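PDB 3NDN: O-succinylhomoserine sulfhydrylase from Mycobacterium tuberculosis, which probably catalyses the pyridoxal-5'-phosphate-dependent formation of L-homocysteine from O-succinyl-L-homoserine and hydrogen sulfide, a step of methionine biosynthesis. Local coordinates for residues 219-225 with 237-243; 128-133 with 170-174; 350-354 with 404-409; 283-288 with 396-400. All coordinates share one frame; numbering follows the deposited sequence. Where two conformers were deposited one is given.

In the fold
From the N terminus, contact 2 (128-133 with 170-174) closes first, bringing the start of helix 131-143 to strand 169-173 after 36 intervening residues that include strand 147-151 and helix 156-162. Contact 1 (219-225 with 237-243) follows in series and pairs two antiparallel strands of the same seven-stranded sheet around the lysine-bound cofactor loop; the two centres lie about 14 Å apart. Contacts 4 and 3 come later and cross. Residues 283-288 open contact 4, 350-354 open contact 3, then 396-400 and 404-409 close them in that order. They join helices 277-296 and 402-413 to loops of the smaller, five-stranded sheet, touch each other through E400 and L405, and both meet the third subunit.

Contact 1 of 4, residues 219-225 with 237-243; sequences DVVVYSG and GGAILGD
V221 and L241 exchange two backbone hydrogen bonds, each 2.9 Å between the N of one and the O of the other, and Y223 and A239 form the next hydrogen-bonded pair of this antiparallel hairpin. Beyond the strands G225 N reaches G237 O at 2.8 Å, but the bond is bent (138° at the hydrogen) and arrives above the carbonyl plane. Weaker CA-H···O contacts fill in between, the closest from V220 CA to L241 O at 3.2 Å.

L241 CD1 sits at the ring edge of Y223, 3.7 Å from CD2; elsewhere V220 CG1 lies beside I240 CG2 at 4.0 Å, the two side chains pointing the same way. Beta-branched V220 and I240 suit both the extended chain and this buried spot. Small G238 fits opposite S224, where a CB would run into Y223 O.

Water links the open end: one molecule bridges D219 O to D243 N, another D219 O to D243 OD1.

S224 OG holds the phosphate of the cofactor-bearing residue 227, and Y223 OH binds E94 and N203. Strands 198-202 and 98-102 flank the pair, with helix 105-114 against V222 and I240, helix 244-258 against V220 and I240, and helix 81-94 behind L241.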
# COMPACT_ATOMS: atom_id res chain seq x y z
N ASP A 219 24.73 9.18 24.76
CA ASP A 219 25.07 7.82 24.34
C ASP A 219 24.04 7.20 23.38
O ASP A 219 24.40 6.42 22.50
CB ASP A 219 25.25 6.91 25.56
CG ASP A 219 26.34 7.42 26.50
OD1 ASP A 219 27.53 7.12 26.25
OD2 ASP A 219 26.00 8.15 27.46
N VAL A 220 22.77 7.54 23.59
CA VAL A 220 21.61 6.94 22.90
C VAL A 220 20.56 8.01 22.60
O VAL A 220 20.27 8.85 23.47
CB VAL A 220 20.92 5.82 23.78
CG1 VAL A 220 19.73 5.18 23.05
CG2 VAL A 220 21.93 4.74 24.20
N VAL A 221 20.00 8.00 21.39
CA VAL A 221 18.90 8.90 21.05
C VAL A 221 17.72 8.06 20.55
O VAL A 221 17.92 7.09 19.79
CB VAL A 221 19.32 9.99 20.00
CG1 VAL A 221 18.13 10.84 19.59
CG2 VAL A 221 20.43 10.88 20.56
N VAL A 222 16.50 8.39 21.00
CA VAL A 222 15.28 7.70 20.53
C VAL A 222 14.31 8.65 19.83
O VAL A 222 14.16 9.83 20.23
CB VAL A 222 14.52 6.91 21.66
CG1 VAL A 222 15.35 5.77 22.21
CG2 VAL A 222 14.07 7.84 22.78
N TYR A 223 13.65 8.14 18.78
CA TYR A 223 12.69 8.89 17.97
C TYR A 223 11.37 8.14 17.80
O TYR A 223 11.38 6.93 17.63
CB TYR A 223 13.24 9.19 16.57
CG TYR A 223 14.28 10.27 16.55
CD1 TYR A 223 13.94 11.58 16.89
CD2 TYR A 223 15.60 10.00 16.21
CE1 TYR A 223 14.89 12.59 16.89
CE2 TYR A 223 16.57 11.00 16.21
CZ TYR A 223 16.20 12.30 16.56
OH TYR A 223 17.11 13.33 16.58
N SER A 224 10.26 8.88 17.85
CA SER A 224 8.99 8.45 17.24
C SER A 224 8.99 8.90 15.76
O SER A 224 9.16 10.08 15.49
CB SER A 224 7.81 9.10 17.98
OG SER A 224 6.57 8.94 17.28
N GLY A 225 8.84 7.97 14.82
CA GLY A 225 8.62 8.32 13.40
C GLY A 225 7.21 8.84 13.08
O GLY A 225 6.96 9.40 12.00
N GLY A 237 5.79 4.47 13.85
CA GLY A 237 7.10 3.85 13.81
C GLY A 237 8.03 4.53 14.80
O GLY A 237 7.66 5.55 15.41
N GLY A 238 9.22 3.98 14.97
CA GLY A 238 10.25 4.63 15.81
C GLY A 238 11.64 4.11 15.51
O GLY A 238 11.82 3.29 14.61
N ALA A 239 12.63 4.58 16.28
CA ALA A 239 14.00 4.11 16.10
C ALA A 239 14.86 4.32 17.34
O ALA A 239 14.64 5.25 18.11
CB ALA A 239 14.66 4.80 14.89
N ILE A 240 15.87 3.45 17.48
CA ILE A 240 16.91 3.58 18.52
C ILE A 240 18.28 3.80 17.86
O ILE A 240 18.72 2.98 17.05
CB ILE A 240 16.97 2.32 19.41
CG1 ILE A 240 15.58 1.97 19.97
CG2 ILE A 240 18.01 2.51 20.55
CD1 ILE A 240 15.43 0.51 20.42
N LEU A 241 18.97 4.89 18.23
CA LEU A 241 20.34 5.14 17.73
C LEU A 241 21.41 5.17 18.86
O LEU A 241 21.17 5.77 19.91
CB LEU A 241 20.39 6.42 16.88
CG LEU A 241 19.42 6.52 15.67
CD1 LEU A 241 18.15 7.27 16.08
CD2 LEU A 241 20.09 7.23 14.50
N GLY A 242 22.55 4.50 18.63
CA GLY A 242 23.66 4.40 19.62
C GLY A 242 24.91 3.67 19.11
O GLY A 242 25.11 3.53 17.90
N ASP A 243 25.78 3.24 20.03
CA ASP A 243 27.06 2.57 19.68
C ASP A 243 26.80 1.19 19.06
O ASP A 243 25.80 0.54 19.39
CB ASP A 243 27.94 2.39 20.93
CG ASP A 243 28.45 3.71 21.50
OD1 ASP A 243 28.69 4.67 20.76
OD2 ASP A 243 28.66 3.76 22.74
O HOH W 1 25.33 3.78 22.95
O HOH W 2 27.00 6.75 21.23

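Contact 2 of 4, residues 128-133 with 170-174; sequences SLFGSC and VFFET
L129 and E173 bring their CA atoms to 6.6 Å, where the loop entering helix 131-143 passes the C-terminal end of strand 169-173. E173 points across the gap, and its extended chain delivers the carboxylate to the backbone of the helix start. F130 N donates to E173 OE2 at 2.9 Å, meeting that oxygen on its syn side and 17° out of the carboxylate plane. A second bond from F130 N to E173 OE1 is weak, at 3.4 Å. Because F130 occupies the N-cap position, the acid lies close to the first turn of the helix, whose dipole would probably favour its negative charge. The long side chain of glutamate suits a place where the acid must cross from the strand to the helix start.

Apolar carbons lie against one oxygen of the carboxylate: F130 CB is 3.4 Å from E173 OE2, and L129 CB 3.6 Å from the same atom. L129 carries CG anti to its carbonyl carbon (chi1 -53°), which brings CD2 to 3.9 Å from F171 CE2. C133 SG stands at the edge of the F171 ring, 5.4 Å from its centroid, a Cys sulfur-aromatic contact. The compact thiol suits this crowded spot next to M106 and D202.

On the S128 side, water bridges S128 O to E173 O, and a second water lies within hydrogen-bonding distance of S128 O and E173 OE1, its protons shared among several acceptors. Strand 122-126, the loop 127-130 and helix 131-143 form a strand-loop-helix connection at the C-terminal edge of the parallel part of the sheet, as in the large domain of fold-type I pyridoxal-phosphate enzymes.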
# COMPACT_ATOMS: atom_id res chain seq x y z
N SER A 128 9.19 15.36 34.38
CA SER A 128 8.30 15.98 33.39
C SER A 128 8.37 15.28 32.04
O SER A 128 9.07 15.75 31.12
CB SER A 128 8.59 17.47 33.24
OG SER A 128 8.21 18.18 34.41
N LEU A 129 7.63 14.18 31.92
CA LEU A 129 7.67 13.32 30.74
C LEU A 129 6.31 13.14 30.06
O LEU A 129 5.26 13.37 30.67
CB LEU A 129 8.25 11.94 31.10
CG LEU A 129 9.61 11.84 31.82
CD1 LEU A 129 9.85 10.44 32.36
CD2 LEU A 129 10.77 12.27 30.92
N PHE A 130 6.35 12.74 28.78
CA PHE A 130 5.21 12.17 28.05
C PHE A 130 4.53 11.11 28.93
O PHE A 130 5.21 10.26 29.50
CB PHE A 130 5.75 11.51 26.77
CG PHE A 130 4.69 11.06 25.77
CD1 PHE A 130 3.79 11.96 25.21
CD2 PHE A 130 4.67 9.73 25.33
CE1 PHE A 130 2.84 11.54 24.26
CE2 PHE A 130 3.73 9.30 24.38
CZ PHE A 130 2.81 10.21 23.84
N GLY A 131 3.20 11.18 29.05
CA GLY A 131 2.42 10.23 29.86
C GLY A 131 2.90 8.78 29.89
O GLY A 131 3.22 8.24 30.97
N SER A 132 2.94 8.15 28.71
CA SER A 132 3.40 6.76 28.59
C SER A 132 4.87 6.54 28.98
O SER A 132 5.20 5.48 29.53
CB SER A 132 3.14 6.23 27.18
OG SER A 132 1.76 6.00 26.95
N CYS A 133 5.75 7.50 28.70
CA CYS A 133 7.14 7.42 29.18
C CYS A 133 7.23 7.38 30.73
O CYS A 133 8.05 6.64 31.28
CB CYS A 133 8.02 8.55 28.63
SG CYS A 133 8.22 8.54 26.82
N VAL A 170 20.28 7.07 32.51
CA VAL A 170 19.65 8.38 32.71
C VAL A 170 18.67 8.63 31.53
O VAL A 170 19.04 8.39 30.37
CB VAL A 170 20.73 9.50 32.78
CG1 VAL A 170 20.14 10.89 32.51
CG2 VAL A 170 21.46 9.47 34.16
N PHE A 171 17.45 9.09 31.81
CA PHE A 171 16.44 9.37 30.75
C PHE A 171 15.77 10.75 30.96
O PHE A 171 15.33 11.04 32.06
CB PHE A 171 15.37 8.27 30.72
CG PHE A 171 14.29 8.47 29.67
CD1 PHE A 171 14.56 8.29 28.32
CD2 PHE A 171 13.00 8.87 30.03
CE1 PHE A 171 13.57 8.49 27.34
CE2 PHE A 171 12.00 9.07 29.06
CZ PHE A 171 12.29 8.88 27.71
N PHE A 172 15.69 11.57 29.90
CA PHE A 172 14.90 12.83 29.94
C PHE A 172 14.45 13.27 28.53
O PHE A 172 14.99 12.79 27.53
CB PHE A 172 15.65 13.98 30.65
CG PHE A 172 16.98 14.36 30.01
CD1 PHE A 172 17.04 15.30 28.98
CD2 PHE A 172 18.18 13.82 30.48
CE1 PHE A 172 18.26 15.67 28.39
CE2 PHE A 172 19.42 14.17 29.90
CZ PHE A 172 19.47 15.10 28.85
N GLU A 173 13.46 14.18 28.48
CA GLU A 173 13.05 14.91 27.26
C GLU A 173 13.38 16.39 27.44
O GLU A 173 13.27 16.91 28.56
CB GLU A 173 11.53 14.81 27.03
CG GLU A 173 10.94 13.41 26.89
CD GLU A 173 9.43 13.37 27.15
OE1 GLU A 173 8.74 14.41 26.94
OE2 GLU A 173 8.93 12.31 27.58
N THR A 174 13.77 17.07 26.35
CA THR A 174 13.93 18.54 26.36
C THR A 174 13.71 19.14 24.95
O THR A 174 14.24 18.62 23.98
CB THR A 174 15.31 19.00 26.97
OG1 THR A 174 15.35 20.44 27.05
CG2 THR A 174 16.51 18.51 26.14
O HOH W 3 11.99 16.05 30.84
O HOH W 4 7.34 16.18 28.61

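Contact 3 of 4, residues 350-354 with 404-409; sequences KMRLI and DLIADI
D408 sets CG anti to its backbone N (chi1 -164°), which swings the carboxylate off helix 402-413 and into the turn of R352, L353 and I354. Three successive backbone N-H groups close on it. R352 N donates to D408 OD1 at 2.9 Å, nearly straight and on the syn lone pair. D408 OD2 takes two bonds on the same face of its plane: L353 N at 3.0 Å, from well above the plane and bent at 147°, and I354 N at 3.0 Å, almost straight (174°). An aspartate suits this place because its short chain and two oxygens can accept from three neighbouring N-H groups of the loop.

Apolar side chains pack beside the acid. I354, with CG1 anti to its carbonyl carbon, packs CG1 on L405 CD2 at 3.7 Å and CD1 on I409 CG1 at 3.9 Å; branched aliphatics fill the groove beside the helix. L353 CD2 lies over the D404 backbone, 3.9 Å from its O, while M351 SD passes D408 OD2. D404 OD2 itself binds T29 and S26 N of the third subunit.

R352 turns its guanidinium back to M351 O, 3.0 Å from NH1, away from the acid. A water shared with K350 O also lies within hydrogen-bonding distance of D408 OD1. With neutral backbone N-H groups as its main partners, the buried carboxylate is probably held in its charged form and fixes the irregular loop against the helix.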
# COMPACT_ATOMS: atom_id res chain seq x y z
N LYS A 350 -14.51 27.74 18.80
CA LYS A 350 -14.65 28.79 17.77
C LYS A 350 -13.69 28.66 16.57
O LYS A 350 -13.90 29.30 15.54
CB LYS A 350 -14.52 30.19 18.39
CG LYS A 350 -15.74 30.66 19.14
CD LYS A 350 -15.48 31.99 19.89
CE LYS A 350 -15.22 33.16 18.95
NZ LYS A 350 -16.42 33.63 18.20
N MET A 351 -12.64 27.84 16.71
CA MET A 351 -11.73 27.53 15.59
C MET A 351 -12.51 26.98 14.38
O MET A 351 -13.38 26.12 14.55
CB MET A 351 -10.68 26.49 16.00
CG MET A 351 -9.85 26.82 17.24
SD MET A 351 -8.47 27.90 16.86
CE MET A 351 -7.63 27.97 18.45
N ARG A 352 -12.19 27.49 13.18
CA ARG A 352 -12.83 27.01 11.93
C ARG A 352 -11.84 26.47 10.87
O ARG A 352 -12.27 25.97 9.82
CB ARG A 352 -13.73 28.11 11.33
CG ARG A 352 -14.98 28.47 12.18
CD ARG A 352 -16.05 27.34 12.15
NE ARG A 352 -17.20 27.61 13.02
CZ ARG A 352 -17.27 27.31 14.32
NH1 ARG A 352 -16.24 26.74 14.95
NH2 ARG A 352 -18.36 27.59 15.01
N LEU A 353 -10.54 26.59 11.14
CA LEU A 353 -9.48 26.04 10.27
C LEU A 353 -8.64 24.96 10.97
O LEU A 353 -8.42 23.87 10.42
CB LEU A 353 -8.58 27.15 9.69
CG LEU A 353 -7.49 26.77 8.67
CD1 LEU A 353 -8.08 26.34 7.31
CD2 LEU A 353 -6.47 27.89 8.44
N ILE A 354 -8.16 25.29 12.17
CA ILE A 354 -7.38 24.38 13.02
C ILE A 354 -8.32 23.32 13.62
O ILE A 354 -9.40 23.67 14.09
CB ILE A 354 -6.63 25.20 14.13
CG1 ILE A 354 -5.61 26.18 13.51
CG2 ILE A 354 -5.95 24.30 15.18
CD1 ILE A 354 -5.15 27.32 14.44
N ASP A 404 -3.36 32.87 7.40
CA ASP A 404 -4.66 32.20 7.55
C ASP A 404 -4.80 31.63 8.97
O ASP A 404 -5.90 31.64 9.54
CB ASP A 404 -4.85 31.07 6.50
CG ASP A 404 -5.01 31.58 5.05
OD1 ASP A 404 -5.51 32.71 4.83
OD2 ASP A 404 -4.67 30.82 4.11
N LEU A 405 -3.70 31.13 9.54
CA LEU A 405 -3.70 30.57 10.91
C LEU A 405 -3.89 31.66 11.98
O LEU A 405 -4.65 31.48 12.94
CB LEU A 405 -2.43 29.76 11.18
CG LEU A 405 -2.25 28.44 10.39
CD1 LEU A 405 -0.82 27.93 10.48
CD2 LEU A 405 -3.23 27.37 10.90
N ILE A 406 -3.18 32.78 11.81
CA ILE A 406 -3.32 33.94 12.71
C ILE A 406 -4.75 34.50 12.71
O ILE A 406 -5.30 34.79 13.77
CB ILE A 406 -2.25 35.04 12.42
CG1 ILE A 406 -0.89 34.56 12.95
CG2 ILE A 406 -2.63 36.37 13.10
CD1 ILE A 406 0.33 35.31 12.42
N ALA A 407 -5.34 34.65 11.52
CA ALA A 407 -6.75 35.01 11.38
C ALA A 407 -7.70 34.09 12.17
O ALA A 407 -8.60 34.57 12.82
CB ALA A 407 -7.16 35.08 9.90
N ASP A 408 -7.51 32.76 12.07
CA ASP A 408 -8.35 31.78 12.78
C ASP A 408 -8.19 31.88 14.30
O ASP A 408 -9.17 31.78 15.04
CB ASP A 408 -8.03 30.33 12.30
CG ASP A 408 -9.11 29.30 12.69
OD1 ASP A 408 -10.32 29.63 12.67
OD2 ASP A 408 -8.76 28.13 12.98
N ILE A 409 -6.96 32.08 14.76
CA ILE A 409 -6.68 32.24 16.20
C ILE A 409 -7.29 33.56 16.73
O ILE A 409 -7.93 33.57 17.78
CB ILE A 409 -5.16 32.15 16.49
CG1 ILE A 409 -4.61 30.76 16.12
CG2 ILE A 409 -4.85 32.46 17.97
CD1 ILE A 409 -3.05 30.71 16.10
O HOH W 5 -12.13 31.30 14.25

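Contact 4 of 4, residues 283-288 with 396-400; sequences HSNASA and SVGLE
G398 O is gripped by two donors: S284 OG at 3.0 Å and a water at 2.9 Å. The serine comes from above the carbonyl plane (64° out of it), so the bond does not use a lone pair. The same water accepts from S287 OG at 2.9 Å and donates to E400 O at 2.7 Å, so that two serines one helical turn apart hold the loop, one directly and one through water. Small serines suit a helix face this close to a backbone, since their hydroxyls reach the loop without a longer chain in the way. S287 OG also bonds T402 OG1, near the start of the next helix.

V397 makes the close packing: its CG1, anti to the backbone N, meets S287 OG at 3.4 Å, and its CG2 makes the apolar contact with A288 CB at 4.1 Å. The small methyl of A288 leaves room for the branched valine to nestle against the helix. L399 extends its CD2 to 3.6 Å from S284 OG, passing by H283. G398 adopts phi/psi -103/-137, sparsely populated for other residues, and any CB would press on E400 OE1.

E400 in turn bonds S365 OG and forms a salt bridge to R33 of the third subunit. The loop thus runs from strand 392-396 of the smaller sheet along helix 277-296 into helix 402-413, with V397 reaching I291 farther along helix 277-296.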
# COMPACT_ATOMS: atom_id res chain seq x y z
N HIS A 283 10.02 25.51 7.53
CA HIS A 283 8.84 26.34 7.35
C HIS A 283 7.95 26.38 8.60
O HIS A 283 7.48 27.47 9.00
CB HIS A 283 8.07 25.91 6.08
CG HIS A 283 8.59 26.54 4.82
ND1 HIS A 283 9.74 26.10 4.18
CD2 HIS A 283 8.14 27.59 4.09
CE1 HIS A 283 9.96 26.85 3.11
NE2 HIS A 283 9.00 27.76 3.04
N SER A 284 7.73 25.22 9.23
CA SER A 284 6.91 25.16 10.45
C SER A 284 7.53 25.88 11.67
O SER A 284 6.82 26.53 12.46
CB SER A 284 6.55 23.72 10.80
OG SER A 284 5.63 23.20 9.86
N ASN A 285 8.86 25.79 11.80
CA ASN A 285 9.60 26.53 12.83
C ASN A 285 9.46 28.05 12.67
O ASN A 285 9.20 28.74 13.65
CB ASN A 285 11.08 26.12 12.84
CG ASN A 285 11.90 26.86 13.90
OD1 ASN A 285 11.85 26.53 15.09
ND2 ASN A 285 12.71 27.82 13.46
N ALA A 286 9.62 28.56 11.44
CA ALA A 286 9.47 29.98 11.18
C ALA A 286 8.05 30.46 11.43
O ALA A 286 7.83 31.57 11.98
CB ALA A 286 9.92 30.32 9.74
N SER A 287 7.08 29.63 11.04
CA SER A 287 5.66 29.92 11.24
C SER A 287 5.30 29.95 12.74
O SER A 287 4.61 30.87 13.21
CB SER A 287 4.81 28.89 10.48
OG SER A 287 3.42 29.14 10.62
N ALA A 288 5.82 28.98 13.50
CA ALA A 288 5.57 28.94 14.95
C ALA A 288 6.17 30.17 15.69
O ALA A 288 5.55 30.72 16.63
CB ALA A 288 6.11 27.64 15.53
N SER A 396 -0.23 23.07 17.79
CA SER A 396 0.76 22.39 16.94
C SER A 396 0.73 22.99 15.54
O SER A 396 -0.29 22.92 14.85
CB SER A 396 0.48 20.89 16.93
OG SER A 396 1.41 20.16 16.14
N VAL A 397 1.84 23.60 15.12
CA VAL A 397 1.92 24.37 13.84
C VAL A 397 2.36 23.54 12.62
O VAL A 397 3.44 22.93 12.63
CB VAL A 397 2.81 25.63 14.01
CG1 VAL A 397 2.92 26.44 12.69
CG2 VAL A 397 2.23 26.53 15.12
N GLY A 398 1.51 23.55 11.59
CA GLY A 398 1.73 22.82 10.35
C GLY A 398 2.20 23.70 9.19
O GLY A 398 3.06 24.57 9.37
N LEU A 399 1.63 23.47 8.01
CA LEU A 399 2.10 24.06 6.76
C LEU A 399 1.13 25.02 6.07
O LEU A 399 1.44 25.57 5.01
CB LEU A 399 2.54 22.94 5.79
CG LEU A 399 3.78 22.10 6.16
CD1 LEU A 399 4.05 20.96 5.16
CD2 LEU A 399 5.03 22.97 6.31
N GLU A 400 -0.04 25.25 6.67
CA GLU A 400 -0.98 26.25 6.13
C GLU A 400 -0.34 27.67 6.13
O GLU A 400 0.64 27.91 6.86
CB GLU A 400 -2.32 26.25 6.87
CG GLU A 400 -2.98 24.88 7.05
CD GLU A 400 -2.62 24.20 8.38
OE1 GLU A 400 -1.50 24.39 8.89
OE2 GLU A 400 -3.45 23.44 8.91
O HOH W 6 2.59 27.27 8.56